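PDB 1VQV: thiamine monophosphate kinase from Aquifex aeolicus, which catalyses the ATP- and magnesium-dependent phosphorylation of thiamine monophosphate to thiamine diphosphate, the active form of vitamin B1. Local coordinates for the interface of chains A and B. Residues are numbered along the deposited sequence; one frame, centred on the assembly and turned at random. Chains: chain A/B, thiamine monophosphate kinase.

The interface of chains A and B. Residues chain A 42, 85, 129, 131; chain B 42, 85, 129-130.
A:Ser129 and B:Ser129 face each other at the centre of the ThiL homodimer, where strands 127-136 of the two AIR synthase-related N-terminal domains meet about the two-fold axis. Their hydroxyls share a hydrogen bond (A:Ser129 OG to B:Ser129 OG, 3.3 Å), in which either may be the donor. Serine suits a place so near the axis: its side chain is small enough to meet its own copy, and its hydroxyl can give or accept. In both chains OG lies opposite the backbone N (chi1 173° in A:Ser129), which sends it across to the partner.

A:Phe131, two residues along the same strand, has CG turned away from its carbonyl carbon (chi1 -61°), and CB and CG carry the ring out to the partner. On its far rim, A:Phe131 CE1 lies 3.6 Å from B:Ser129 OG and 3.8 Å from B:Thr42 OG1, the phenylalanine and threonine side chains crossing at a slant. At the tip, A:Phe131 CZ comes to 3.5 Å from B:Ser129 OG, which sits at the ring edge and in its plane. A flat aromatic ring thus supplies nonpolar bulk among small hydroxyl residues. B:Thr42 OG1 also makes a weak hydrogen bond to B:Val130 O within its own chain, which may steady the hydroxyl facing the ring.

A:Thr42 is also a magnesium ligand in this enzyme, which suggests that the seam runs close to the active site. Towards the flank, A:Thr42 OG1 approaches B:Ser85 CB at 4.0 Å, a loose van der Waals contact between short side chains, which suit a place where the strands approach closely.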
ATOM      1  N   THR A  42       3.628   0.779   5.793  1.00 53.38           N
ATOM      2  CA  THR A  42       3.812   1.110   4.389  1.00 56.14           C
ATOM      3  C   THR A  42       5.183   1.777   4.186  1.00 55.98           C
ATOM      4  O   THR A  42       5.662   2.525   5.044  1.00 56.05           O
ATOM      5  CB  THR A  42       2.649   2.044   3.907  1.00 57.39           C
ATOM      6  OG1 THR A  42       2.920   2.531   2.587  1.00 59.33           O
ATOM      7  CG2 THR A  42       2.473   3.220   4.866  1.00 59.03           C
ATOM      8  N   SER A  85       2.832  -2.674  -4.724  1.00 51.90           N
ATOM      9  CA  SER A  85       2.262  -1.940  -5.829  1.00 52.32           C
ATOM     10  C   SER A  85       3.366  -1.215  -6.604  1.00 51.27           C
ATOM     11  O   SER A  85       4.154  -0.447  -6.034  1.00 49.66           O
ATOM     12  CB  SER A  85       1.223  -0.957  -5.304  1.00 51.72           C
ATOM     13  OG  SER A  85       0.346  -0.579  -6.347  1.00 56.15           O
ATOM     14  N   SER A 129       5.721   0.987  -3.944  1.00 48.53           N
ATOM     15  CA  SER A 129       4.953   1.135  -2.724  1.00 49.40           C
ATOM     16  C   SER A 129       4.705  -0.237  -2.125  1.00 49.67           C
ATOM     17  O   SER A 129       4.064  -1.076  -2.746  1.00 50.43           O
ATOM     18  CB  SER A 129       3.623   1.821  -3.047  1.00 50.87           C
ATOM     19  OG  SER A 129       2.766   1.847  -1.928  1.00 52.87           O
ATOM     20  N   PHE A 131       3.310  -2.698   1.142  1.00 51.29           N
ATOM     21  CA  PHE A 131       2.486  -2.738   2.333  1.00 52.89           C
ATOM     22  C   PHE A 131       2.744  -4.061   3.023  1.00 51.74           C
ATOM     23  O   PHE A 131       2.742  -5.112   2.391  1.00 52.25           O
ATOM     24  CB  PHE A 131       0.999  -2.607   1.983  1.00 53.64           C
ATOM     25  CG  PHE A 131       0.642  -1.313   1.284  1.00 56.69           C
ATOM     26  CD1 PHE A 131       0.546  -1.261  -0.111  1.00 56.39           C
ATOM     27  CD2 PHE A 131       0.411  -0.145   2.018  1.00 56.98           C
ATOM     28  CE1 PHE A 131       0.222  -0.077  -0.760  1.00 56.28           C
ATOM     29  CE2 PHE A 131       0.082   1.055   1.370  1.00 56.30           C
ATOM     30  CZ  PHE A 131      -0.010   1.086  -0.019  1.00 56.28           C
TER
ATOM     31  N   THR B  42      -5.287  -3.377  -2.313  1.00 55.59           N
ATOM     32  CA  THR B  42      -4.560  -2.162  -2.672  1.00 57.69           C
ATOM     33  C   THR B  42      -5.088  -1.643  -4.016  1.00 57.72           C
ATOM     34  O   THR B  42      -5.516  -2.424  -4.864  1.00 58.13           O
ATOM     35  CB  THR B  42      -3.011  -2.400  -2.777  1.00 56.95           C
ATOM     36  OG1 THR B  42      -2.379  -1.197  -3.228  1.00 58.52           O
ATOM     37  CG2 THR B  42      -2.678  -3.525  -3.754  1.00 57.50           C
ATOM     38  N   SER B  85      -0.881   6.200   1.251  1.00 49.77           N
ATOM     39  CA  SER B  85       0.425   6.680   0.849  1.00 49.85           C
ATOM     40  C   SER B  85       0.275   7.729  -0.260  1.00 49.00           C
ATOM     41  O   SER B  85      -0.365   7.484  -1.284  1.00 47.26           O
ATOM     42  CB  SER B  85       1.264   5.484   0.376  1.00 47.80           C
ATOM     43  OG  SER B  85       2.612   5.833   0.140  1.00 49.31           O
ATOM     44  N   SER B 129      -1.862   5.918  -3.407  1.00 45.65           N
ATOM     45  CA  SER B 129      -1.791   4.480  -3.218  1.00 47.87           C
ATOM     46  C   SER B 129      -2.447   4.147  -1.887  1.00 48.49           C
ATOM     47  O   SER B 129      -1.971   4.555  -0.832  1.00 49.13           O
ATOM     48  CB  SER B 129      -0.324   4.034  -3.237  1.00 49.05           C
ATOM     49  OG  SER B 129      -0.193   2.633  -3.109  1.00 50.92           O
ATOM     50  N   VAL B 130      -3.540   3.397  -1.944  1.00 49.31           N
ATOM     51  CA  VAL B 130      -4.293   3.046  -0.749  1.00 49.17           C
ATOM     52  C   VAL B 130      -4.230   1.563  -0.404  1.00 51.15           C
ATOM     53  O   VAL B 130      -4.179   0.690  -1.283  1.00 50.92           O
ATOM     54  CB  VAL B 130      -5.774   3.437  -0.914  1.00 48.47           C
ATOM     55  CG1 VAL B 130      -6.234   4.258   0.267  1.00 46.37           C
ATOM     56  CG2 VAL B 130      -5.963   4.192  -2.213  1.00 46.96           C
TER